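Local coordinates for DUF3201 domain-containing protein (PDB 1YB3), which is of unknown function, a conserved protein of the hyperthermophilic archaeon Pyrococcus furiosus that folds as helices packed on an antiparallel beta-sheet, at residues I21-L32 with V76-Y84; F85-L94 with F165-L175. All blocks are in the same frame, centred on the assembly; numbering follows the deposited sequence. Where two conformers were deposited one is given.

Overall arrangement
Both contacts pack a helix against the same antiparallel sheet, and their centres lie about 22 Å apart on opposite sides of the middle of the chain. Contact 1 sets the N-terminal helix 11-35 on the hairpin formed by strands 74-79 and 82-90; contact 2 follows the second of these strands onward to its end, where it meets the last helix, 155-171, and the C-terminal tail. Both segments of contact 1 come before those of contact 2 in the chain. Strand 82-90 serves both, and the contacts adjoin where Val76 CG2 packs on Phe85 CB at 3.8 Å. The two helices also touch each other, Leu28 on Val158 and Leu32 on Ile162, so the hairpin is tied to both ends of the chain.

Contact 1 (I21-L32 with V76-Y84); sequences IWGDIFELREEL and VGATPQGFY
Ile25 of the N-terminal helix rests on Gly77 and Ala78 of a beta-hairpin, one point of a helix-on-sheet packing in this alpha+beta fold. The segment axes of helix 21-32 and strand 76-79 run almost antiparallel, at 169°, and 8.1 Å apart. Ala78, with one methyl toward the helix, fits under Ile25, while at Gly77 a side chain would run into Tyr84 OH. Ile25 CB points toward the strand, and a chi1 of -70°, with CG1 anti to the carbonyl carbon, carries CG1 onto Ala78 CB at 3.4 Å, tighter than usual for two carbons. The terminal CD1 goes on to the backbone, 3.4 Å from Gly77 C, and also meets the edge of the Phe83 ring, near its plane. The Ile25 side chain also touches Val44 of strand 40-47.

One turn on, Leu28 CD2 reaches both Val76 CG1 and Phe83 CE1. Asp24 brings its CB to within 3.8 Å of Phe83 CZ, its carboxylate turned only 17° from the ring plane, while OD1 has a long, weak ion pair with Lys155. Phe83 also touches Val158, so the flat ring bridges helices 11-35 and 155-171. At the hairpin's end a type I turn from Thr79 to Gly82 is braced by an ST turn, in which Thr79 OG1 accepts from Gln81 N. Glycine suits position 82, where the backbone angles would jam a CB against the preceding carbonyl O. On the helix side of this turn, Ile21 CD1 sits 3.6 Å from Pro80 CA.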
loop_
_atom_site.group_PDB
_atom_site.type_symbol
_atom_site.label_atom_id
_atom_site.label_comp_id
_atom_site.label_asym_id
_atom_site.label_seq_id
_atom_site.Cartn_x
_atom_site.Cartn_y
_atom_site.Cartn_z
ATOM N N ILE A 21 -10.342 4.821 12.597
ATOM C CA ILE A 21 -9.748 3.798 11.710
ATOM C C ILE A 21 -10.842 3.029 10.951
ATOM O O ILE A 21 -10.839 2.963 9.704
ATOM C CB ILE A 21 -8.821 2.814 12.507
ATOM C CG1 ILE A 21 -7.561 3.520 13.016
ATOM C CG2 ILE A 21 -8.479 1.540 11.689
ATOM C CD1 ILE A 21 -6.811 2.718 14.087
ATOM N N TRP A 22 -11.798 2.462 11.693
ATOM C CA TRP A 22 -12.834 1.675 11.050
ATOM C C TRP A 22 -13.849 2.524 10.274
ATOM O O TRP A 22 -14.178 2.188 9.130
ATOM C CB TRP A 22 -13.498 0.687 12.039
ATOM C CG TRP A 22 -12.757 -0.617 12.110
ATOM C CD1 TRP A 22 -13.022 -1.747 11.386
ATOM C CD2 TRP A 22 -11.624 -0.930 12.931
ATOM N NE1 TRP A 22 -12.130 -2.727 11.699
ATOM C CE2 TRP A 22 -11.260 -2.262 12.644
ATOM C CE3 TRP A 22 -10.882 -0.217 13.876
ATOM C CZ2 TRP A 22 -10.186 -2.907 13.280
ATOM C CZ3 TRP A 22 -9.808 -0.854 14.507
ATOM C CH2 TRP A 22 -9.473 -2.187 14.203
ATOM N N GLY A 23 -14.299 3.643 10.858
ATOM C CA GLY A 23 -15.263 4.545 10.206
ATOM C C GLY A 23 -14.718 5.097 8.894
ATOM O O GLY A 23 -15.424 5.126 7.884
ATOM N N ASP A 24 -13.448 5.487 8.907
ATOM C CA ASP A 24 -12.808 6.029 7.706
ATOM C C ASP A 24 -12.733 5.005 6.565
ATOM O O ASP A 24 -12.874 5.392 5.392
ATOM C CB ASP A 24 -11.403 6.565 8.009
ATOM C CG ASP A 24 -11.414 7.931 8.703
ATOM O OD1 ASP A 24 -12.499 8.430 9.087
ATOM O OD2 ASP A 24 -10.313 8.505 8.862
ATOM N N ILE A 25 -12.459 3.737 6.877
ATOM C CA ILE A 25 -12.379 2.719 5.816
ATOM C C ILE A 25 -13.751 2.304 5.278
ATOM O O ILE A 25 -13.922 2.087 4.062
ATOM C CB ILE A 25 -11.496 1.501 6.200
ATOM C CG1 ILE A 25 -10.030 1.926 6.257
ATOM C CG2 ILE A 25 -11.633 0.348 5.196
ATOM C CD1 ILE A 25 -9.465 2.421 4.909
ATOM N N PHE A 26 -14.749 2.216 6.157
ATOM C CA PHE A 26 -16.093 1.945 5.656
ATOM C C PHE A 26 -16.510 3.070 4.692
ATOM O O PHE A 26 -17.060 2.804 3.612
ATOM C CB PHE A 26 -17.095 1.750 6.805
ATOM C CG PHE A 26 -16.889 0.467 7.573
ATOM C CD1 PHE A 26 -16.924 -0.770 6.920
ATOM C CD2 PHE A 26 -16.677 0.488 8.955
ATOM C CE1 PHE A 26 -16.730 -1.962 7.630
ATOM C CE2 PHE A 26 -16.484 -0.708 9.680
ATOM C CZ PHE A 26 -16.505 -1.925 9.016
ATOM N N GLU A 27 -16.178 4.309 5.053
ATOM C CA GLU A 27 -16.501 5.488 4.238
ATOM C C GLU A 27 -15.728 5.467 2.917
ATOM O O GLU A 27 -16.308 5.676 1.832
ATOM C CB GLU A 27 -16.193 6.775 5.009
ATOM C CG GLU A 27 -16.416 8.068 4.209
ATOM C CD GLU A 27 -16.072 9.322 5.011
ATOM O OE1 GLU A 27 -17.019 10.062 5.387
ATOM O OE2 GLU A 27 -14.864 9.561 5.277
ATOM N N LEU A 28 -14.425 5.207 3.011
ATOM C CA LEU A 28 -13.556 5.230 1.828
ATOM C C LEU A 28 -13.918 4.124 0.847
ATOM O O LEU A 28 -13.821 4.334 -0.389
ATOM C CB LEU A 28 -12.085 5.124 2.228
ATOM C CG LEU A 28 -11.042 5.193 1.116
ATOM C CD1 LEU A 28 -11.168 6.540 0.348
ATOM C CD2 LEU A 28 -9.661 5.002 1.717
ATOM N N ARG A 29 -14.322 2.956 1.361
ATOM C CA ARG A 29 -14.748 1.844 0.511
ATOM C C ARG A 29 -15.913 2.268 -0.372
ATOM O O ARG A 29 -15.894 2.035 -1.598
ATOM C CB ARG A 29 -15.082 0.578 1.333
ATOM C CG ARG A 29 -15.300 -0.684 0.486
ATOM C CD ARG A 29 -16.753 -0.843 0.034
ATOM N NE ARG A 29 -16.891 -1.910 -0.962
ATOM C CZ ARG A 29 -18.029 -2.251 -1.560
ATOM N NH1 ARG A 29 -19.176 -1.649 -1.238
ATOM N NH2 ARG A 29 -18.027 -3.231 -2.464
ATOM N N GLU A 30 -16.921 2.907 0.219
ATOM C CA GLU A 30 -18.081 3.318 -0.588
ATOM C C GLU A 30 -17.691 4.396 -1.607
ATOM O O GLU A 30 -18.164 4.383 -2.770
ATOM C CB GLU A 30 -19.235 3.762 0.314
ATOM C CG GLU A 30 -19.800 2.629 1.206
ATOM C CD GLU A 30 -20.176 1.367 0.425
ATOM O OE1 GLU A 30 -20.821 1.485 -0.645
ATOM O OE2 GLU A 30 -19.840 0.255 0.884
ATOM N N GLU A 31 -16.794 5.286 -1.201
ATOM C CA GLU A 31 -16.329 6.365 -2.075
ATOM C C GLU A 31 -15.555 5.810 -3.270
ATOM O O GLU A 31 -15.827 6.183 -4.422
ATOM C CB GLU A 31 -15.483 7.386 -1.310
ATOM C CG GLU A 31 -16.320 8.252 -0.354
ATOM C CD GLU A 31 -15.497 9.013 0.663
ATOM O OE1 GLU A 31 -14.271 8.784 0.762
ATOM O OE2 GLU A 31 -16.096 9.846 1.382
ATOM N N LEU A 32 -14.611 4.907 -3.014
ATOM C CA LEU A 32 -13.822 4.352 -4.132
ATOM C C LEU A 32 -14.638 3.387 -5.003
ATOM O O LEU A 32 -14.355 3.236 -6.204
ATOM C CB LEU A 32 -12.508 3.710 -3.645
ATOM C CG LEU A 32 -11.484 4.624 -2.946
ATOM C CD1 LEU A 32 -10.236 3.841 -2.653
ATOM C CD2 LEU A 32 -11.101 5.875 -3.798
ATOM N N VAL A 76 -6.773 -1.500 -0.208
ATOM C CA VAL A 76 -6.762 -0.206 0.470
ATOM C C VAL A 76 -7.203 -0.473 1.906
ATOM O O VAL A 76 -8.152 -1.221 2.136
ATOM C CB VAL A 76 -7.764 0.726 -0.173
ATOM C CG1 VAL A 76 -7.864 2.043 0.585
ATOM C CG2 VAL A 76 -7.360 0.947 -1.637
ATOM N N GLY A 77 -6.539 0.154 2.862
ATOM C CA GLY A 77 -6.913 -0.105 4.283
ATOM C C GLY A 77 -6.431 0.964 5.237
ATOM O O GLY A 77 -5.959 2.030 4.818
ATOM N N ALA A 78 -6.572 0.698 6.535
ATOM C CA ALA A 78 -6.059 1.635 7.534
ATOM C C ALA A 78 -5.512 0.828 8.678
ATOM O O ALA A 78 -6.005 -0.284 8.965
ATOM C CB ALA A 78 -7.154 2.571 8.028
ATOM N N THR A 79 -4.472 1.372 9.293
ATOM C CA THR A 79 -3.897 0.827 10.533
ATOM C C THR A 79 -3.848 2.021 11.497
ATOM O O THR A 79 -4.225 3.134 11.142
ATOM C CB THR A 79 -2.451 0.365 10.311
ATOM O OG1 THR A 79 -1.652 1.516 10.054
ATOM C CG2 THR A 79 -2.328 -0.651 9.122
ATOM N N PRO A 80 -3.376 1.810 12.740
ATOM C CA PRO A 80 -3.259 2.983 13.622
ATOM C C PRO A 80 -2.371 4.123 13.076
ATOM O O PRO A 80 -2.428 5.254 13.580
ATOM C CB PRO A 80 -2.667 2.388 14.907
ATOM C CG PRO A 80 -3.148 0.948 14.899
ATOM C CD PRO A 80 -3.015 0.559 13.440
ATOM N N GLN A 81 -1.569 3.823 12.055
ATOM C CA GLN A 81 -0.740 4.857 11.381
ATOM C C GLN A 81 -1.532 5.720 10.401
ATOM O O GLN A 81 -1.145 6.871 10.102
ATOM C CB GLN A 81 0.422 4.220 10.631
ATOM C CG GLN A 81 1.593 3.790 11.500
ATOM C CD GLN A 81 2.754 3.224 10.680
ATOM O OE1 GLN A 81 2.551 2.562 9.663
ATOM N NE2 GLN A 81 3.968 3.488 11.126
ATOM N N GLY A 82 -2.632 5.168 9.900
ATOM C CA GLY A 82 -3.451 5.853 8.888
ATOM C C GLY A 82 -3.771 4.981 7.686
ATOM O O GLY A 82 -3.664 3.753 7.745
ATOM N N PHE A 83 -4.182 5.635 6.591
ATOM C CA PHE A 83 -4.532 4.942 5.359
ATOM C C PHE A 83 -3.290 4.384 4.638
ATOM O O PHE A 83 -2.179 4.940 4.729
ATOM C CB PHE A 83 -5.155 5.906 4.352
ATOM C CG PHE A 83 -6.480 6.486 4.744
ATOM C CD1 PHE A 83 -7.643 5.696 4.769
ATOM C CD2 PHE A 83 -6.591 7.852 4.994
ATOM C CE1 PHE A 83 -8.881 6.259 5.082
ATOM C CE2 PHE A 83 -7.831 8.431 5.301
ATOM C CZ PHE A 83 -8.976 7.635 5.350
ATOM N N TYR A 84 -3.503 3.327 3.868
ATOM C CA TYR A 84 -2.506 2.863 2.909
ATOM C C TYR A 84 -3.218 2.249 1.706
ATOM O O TYR A 84 -4.399 1.891 1.776
ATOM C CB TYR A 84 -1.566 1.839 3.544
ATOM C CG TYR A 84 -2.261 0.526 3.831
ATOM C CD1 TYR A 84 -2.279 -0.480 2.881
ATOM C CD2 TYR A 84 -2.957 0.324 5.032
ATOM C CE1 TYR A 84 -2.964 -1.697 3.113
ATOM C CE2 TYR A 84 -3.632 -0.885 5.274
ATOM C CZ TYR A 84 -3.624 -1.876 4.322
ATOM O OH TYR A 84 -4.296 -3.064 4.548
#

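Contact 2 (F85-L94 with F165-L175); sequences FVFAFPKEEL and FIELARRYNLL
Phe165 lies among three phenylalanines of strand 85-90, whose alternate residues all face the helix; with Phe85 and Phe87 it forms an aromatic cluster. Phe85 turns its edge toward the face of Phe165 in an offset edge-to-face pair, planes at 72°, with CE1 3.7 Å from Phe165 CB. Phe87 lies nearly parallel to Phe165 but slid aside, so the rings barely overlap; Phe87 CD2 is 3.6 Å from Phe165 CE2. Phe89 and Phe165 meet edge to edge, Phe89 CE2 3.9 Å from Phe165 CZ. Large flat side chains suit this tight part because the axes of strand and helix stand 11.4 Å apart.

The C-terminal tail completes the packing. Leu175 CD1 makes a CH-pi contact over one face of Phe87, 4.0 Å from the ring centroid, and Leu174 CB does likewise to Phe89, at 4.2 Å. Toward solvent the contact thins: Glu93 is exposed, and its extended chain runs alongside Leu174, with OE1 3.5 Å from Leu174 CD2, a meeting of oxygen and methyl without a hydrogen bond.

Asn173, at a positive phi that asparagine tolerates readily, is the C-prime residue after which the tail folds back to Phe89 and Phe87: Leu174 N bonds to Ala169 O and Asn173 N to Arg170 O, the helix-ending Schellman motif.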
loop_
_atom_site.group_PDB
_atom_site.type_symbol
_atom_site.label_atom_id
_atom_site.label_comp_id
_atom_site.label_asym_id
_atom_site.label_seq_id
_atom_site.Cartn_x
_atom_site.Cartn_y
_atom_site.Cartn_z
ATOM N N PHE A 85 -2.499 2.151 0.592
ATOM C CA PHE A 85 -2.919 1.256 -0.467
ATOM C C PHE A 85 -1.690 0.533 -0.970
ATOM O O PHE A 85 -0.556 0.983 -0.777
ATOM C CB PHE A 85 -3.669 1.994 -1.597
ATOM C CG PHE A 85 -2.811 2.977 -2.359
ATOM C CD1 PHE A 85 -2.103 2.560 -3.480
ATOM C CD2 PHE A 85 -2.738 4.305 -1.963
ATOM C CE1 PHE A 85 -1.308 3.458 -4.207
ATOM C CE2 PHE A 85 -1.915 5.222 -2.673
ATOM C CZ PHE A 85 -1.197 4.779 -3.789
ATOM N N VAL A 86 -1.932 -0.621 -1.573
ATOM C CA VAL A 86 -0.849 -1.442 -2.102
ATOM C C VAL A 86 -1.335 -2.148 -3.351
ATOM O O VAL A 86 -2.479 -2.613 -3.385
ATOM C CB VAL A 86 -0.337 -2.470 -1.029
ATOM C CG1 VAL A 86 -1.475 -3.291 -0.462
ATOM C CG2 VAL A 86 0.799 -3.361 -1.589
ATOM N N PHE A 87 -0.480 -2.220 -4.381
ATOM C CA PHE A 87 -0.772 -3.031 -5.556
ATOM C C PHE A 87 0.358 -4.007 -5.779
ATOM O O PHE A 87 1.526 -3.636 -5.625
ATOM C CB PHE A 87 -0.902 -2.157 -6.799
ATOM C CG PHE A 87 -2.267 -1.523 -6.943
ATOM C CD1 PHE A 87 -3.266 -2.186 -7.636
ATOM C CD2 PHE A 87 -2.527 -0.279 -6.394
ATOM C CE1 PHE A 87 -4.537 -1.630 -7.777
ATOM C CE2 PHE A 87 -3.819 0.302 -6.537
ATOM C CZ PHE A 87 -4.797 -0.383 -7.225
ATOM N N ALA A 88 -0.010 -5.228 -6.160
ATOM C CA ALA A 88 0.950 -6.297 -6.449
ATOM C C ALA A 88 0.970 -6.531 -7.944
ATOM O O ALA A 88 -0.102 -6.632 -8.575
ATOM C CB ALA A 88 0.551 -7.577 -5.727
ATOM N N PHE A 89 2.171 -6.673 -8.505
ATOM C CA PHE A 89 2.329 -6.976 -9.924
ATOM C C PHE A 89 3.338 -8.121 -10.112
ATOM O O PHE A 89 4.326 -8.190 -9.361
ATOM C CB PHE A 89 2.818 -5.753 -10.695
ATOM C CG PHE A 89 1.898 -4.555 -10.607
ATOM C CD1 PHE A 89 0.644 -4.575 -11.228
ATOM C CD2 PHE A 89 2.298 -3.399 -9.942
ATOM C CE1 PHE A 89 -0.209 -3.453 -11.144
ATOM C CE2 PHE A 89 1.460 -2.283 -9.877
ATOM C CZ PHE A 89 0.205 -2.324 -10.481
ATOM N N PRO A 90 3.098 -9.007 -11.109
ATOM C CA PRO A 90 4.112 -10.025 -11.417
ATOM C C PRO A 90 5.431 -9.382 -11.849
ATOM O O PRO A 90 5.451 -8.435 -12.630
ATOM C CB PRO A 90 3.488 -10.823 -12.576
ATOM C CG PRO A 90 2.036 -10.522 -12.544
ATOM C CD PRO A 90 1.923 -9.113 -11.998
ATOM N N LYS A 91 6.538 -9.914 -11.333
ATOM C CA LYS A 91 7.871 -9.398 -11.619
ATOM C C LYS A 91 8.125 -9.224 -13.129
ATOM O O LYS A 91 8.724 -8.234 -13.549
ATOM C CB LYS A 91 8.916 -10.340 -10.980
ATOM C CG LYS A 91 10.379 -9.995 -11.197
ATOM C CD LYS A 91 11.310 -10.919 -10.361
ATOM C CE LYS A 91 11.365 -12.353 -10.886
ATOM N NZ LYS A 91 12.453 -13.170 -10.223
ATOM N N GLU A 92 7.662 -10.176 -13.937
ATOM C CA GLU A 92 7.945 -10.161 -15.385
ATOM C C GLU A 92 7.267 -9.003 -16.126
ATOM O O GLU A 92 7.656 -8.671 -17.242
ATOM C CB GLU A 92 7.604 -11.509 -16.046
ATOM C CG GLU A 92 6.118 -11.849 -16.120
ATOM C CD GLU A 92 5.611 -12.643 -14.919
ATOM O OE1 GLU A 92 6.351 -12.797 -13.913
ATOM O OE2 GLU A 92 4.454 -13.119 -14.990
ATOM N N GLU A 93 6.263 -8.394 -15.494
ATOM C CA GLU A 93 5.577 -7.225 -16.055
ATOM C C GLU A 93 6.292 -5.917 -15.735
ATOM O O GLU A 93 6.027 -4.883 -16.350
ATOM C CB GLU A 93 4.135 -7.153 -15.540
ATOM C CG GLU A 93 3.204 -8.165 -16.175
ATOM C CD GLU A 93 1.770 -8.060 -15.659
ATOM O OE1 GLU A 93 1.409 -7.017 -15.057
ATOM O OE2 GLU A 93 0.998 -9.034 -15.864
ATOM N N LEU A 94 7.185 -5.953 -14.752
ATOM C CA LEU A 94 7.858 -4.745 -14.308
ATOM C C LEU A 94 9.111 -4.427 -15.119
ATOM O O LEU A 94 9.523 -5.198 -15.993
ATOM C CB LEU A 94 8.179 -4.838 -12.815
ATOM C CG LEU A 94 6.943 -5.076 -11.943
ATOM C CD1 LEU A 94 7.378 -5.355 -10.529
ATOM C CD2 LEU A 94 5.955 -3.899 -12.010
ATOM N N PHE A 165 -1.225 6.840 -8.771
ATOM C CA PHE A 165 -0.666 5.531 -8.948
ATOM C C PHE A 165 -1.262 4.816 -10.160
ATOM O O PHE A 165 -0.536 4.226 -10.983
ATOM C CB PHE A 165 -0.846 4.678 -7.673
ATOM C CG PHE A 165 -0.061 3.391 -7.719
ATOM C CD1 PHE A 165 1.255 3.349 -7.222
ATOM C CD2 PHE A 165 -0.603 2.245 -8.313
ATOM C CE1 PHE A 165 2.007 2.173 -7.300
ATOM C CE2 PHE A 165 0.149 1.044 -8.395
ATOM C CZ PHE A 165 1.453 1.016 -7.871
ATOM N N ILE A 166 -2.587 4.877 -10.272
ATOM C CA ILE A 166 -3.283 4.232 -11.398
ATOM C C ILE A 166 -2.807 4.829 -12.735
ATOM O O ILE A 166 -2.531 4.089 -13.681
ATOM C CB ILE A 166 -4.833 4.276 -11.229
ATOM C CG1 ILE A 166 -5.265 3.306 -10.113
ATOM C CG2 ILE A 166 -5.537 3.916 -12.543
ATOM C CD1 ILE A 166 -6.695 3.517 -9.583
ATOM N N GLU A 167 -2.644 6.141 -12.770
ATOM C CA GLU A 167 -2.204 6.836 -13.990
ATOM C C GLU A 167 -0.766 6.419 -14.360
ATOM O O GLU A 167 -0.466 6.166 -15.530
ATOM C CB GLU A 167 -2.369 8.348 -13.831
ATOM C CG GLU A 167 -3.848 8.755 -13.751
ATOM C CD GLU A 167 -4.091 10.187 -13.261
ATOM O OE1 GLU A 167 -3.158 10.825 -12.693
ATOM O OE2 GLU A 167 -5.250 10.650 -13.427
ATOM N N LEU A 168 0.106 6.297 -13.356
ATOM C CA LEU A 168 1.469 5.834 -13.611
ATOM C C LEU A 168 1.450 4.385 -14.116
ATOM O O LEU A 168 2.133 4.040 -15.083
ATOM C CB LEU A 168 2.310 5.953 -12.345
ATOM C CG LEU A 168 3.721 5.379 -12.404
ATOM C CD1 LEU A 168 4.604 6.066 -13.464
ATOM C CD2 LEU A 168 4.360 5.463 -11.005
ATOM N N ALA A 169 0.666 3.535 -13.451
ATOM C CA ALA A 169 0.516 2.139 -13.854
ATOM C C ALA A 169 -0.007 1.980 -15.280
ATOM O O ALA A 169 0.473 1.124 -16.004
ATOM C CB ALA A 169 -0.388 1.397 -12.868
ATOM N N ARG A 170 -0.978 2.820 -15.661
ATOM C CA ARG A 170 -1.510 2.824 -17.036
ATOM C C ARG A 170 -0.401 3.054 -18.070
ATOM O O ARG A 170 -0.383 2.409 -19.126
ATOM C CB ARG A 170 -2.608 3.890 -17.196
ATOM C CG ARG A 170 -3.929 3.544 -16.558
ATOM C CD ARG A 170 -5.052 4.393 -17.162
ATOM N NE ARG A 170 -6.327 4.162 -16.491
ATOM C CZ ARG A 170 -6.927 5.041 -15.701
ATOM N NH1 ARG A 170 -6.376 6.238 -15.475
ATOM N NH2 ARG A 170 -8.088 4.726 -15.137
ATOM N N ARG A 171 0.532 3.954 -17.758
ATOM C CA ARG A 171 1.668 4.251 -18.651
ATOM C C ARG A 171 2.529 3.023 -18.956
ATOM O O ARG A 171 3.142 2.934 -20.029
ATOM C CB ARG A 171 2.570 5.328 -18.057
ATOM C CG ARG A 171 2.038 6.752 -18.069
ATOM C CD ARG A 171 3.111 7.711 -17.476
ATOM N NE ARG A 171 4.435 7.455 -18.045
ATOM C CZ ARG A 171 5.596 7.611 -17.407
ATOM N NH1 ARG A 171 5.642 8.034 -16.144
ATOM N NH2 ARG A 171 6.728 7.335 -18.041
ATOM N N TYR A 172 2.577 2.087 -18.005
ATOM C CA TYR A 172 3.332 0.854 -18.153
ATOM C C TYR A 172 2.465 -0.371 -18.449
ATOM O O TYR A 172 2.948 -1.510 -18.373
ATOM C CB TYR A 172 4.202 0.633 -16.901
ATOM C CG TYR A 172 5.348 1.618 -16.829
ATOM C CD1 TYR A 172 6.592 1.308 -17.387
ATOM C CD2 TYR A 172 5.179 2.877 -16.248
ATOM C CE1 TYR A 172 7.644 2.211 -17.344
ATOM C CE2 TYR A 172 6.236 3.792 -16.193
ATOM C CZ TYR A 172 7.462 3.446 -16.750
ATOM O OH TYR A 172 8.505 4.348 -16.713
ATOM N N ASN A 173 1.189 -0.136 -18.787
ATOM C CA ASN A 173 0.259 -1.204 -19.144
ATOM C C ASN A 173 0.003 -2.178 -17.995
ATOM O O ASN A 173 -0.272 -3.368 -18.208
ATOM C CB ASN A 173 0.758 -1.972 -20.385
ATOM C CG ASN A 173 -0.342 -2.751 -21.046
ATOM O OD1 ASN A 173 -1.416 -2.212 -21.284
ATOM N ND2 ASN A 173 -0.094 -4.031 -21.324
ATOM N N LEU A 174 0.103 -1.662 -16.777
ATOM C CA LEU A 174 -0.087 -2.466 -15.564
ATOM C C LEU A 174 -1.516 -2.406 -15.016
ATOM O O LEU A 174 -1.984 -3.375 -14.383
ATOM C CB LEU A 174 0.910 -2.031 -14.475
ATOM C CG LEU A 174 2.394 -2.323 -14.754
ATOM C CD1 LEU A 174 3.240 -1.659 -13.692
ATOM C CD2 LEU A 174 2.695 -3.817 -14.830
ATOM N N LEU A 175 -2.195 -1.269 -15.238
ATOM C CA LEU A 175 -3.574 -1.088 -14.781
ATOM C C LEU A 175 -4.405 -0.343 -15.801
ATOM O O LEU A 175 -3.919 -0.010 -16.880
ATOM C CB LEU A 175 -3.643 -0.342 -13.447
ATOM C CG LEU A 175 -3.199 -1.094 -12.183
ATOM C CD1 LEU A 175 -3.241 -0.135 -10.983
ATOM C CD2 LEU A 175 -4.028 -2.331 -11.921
ATOM O OXT LEU A 175 -5.559 -0.077 -15.503
#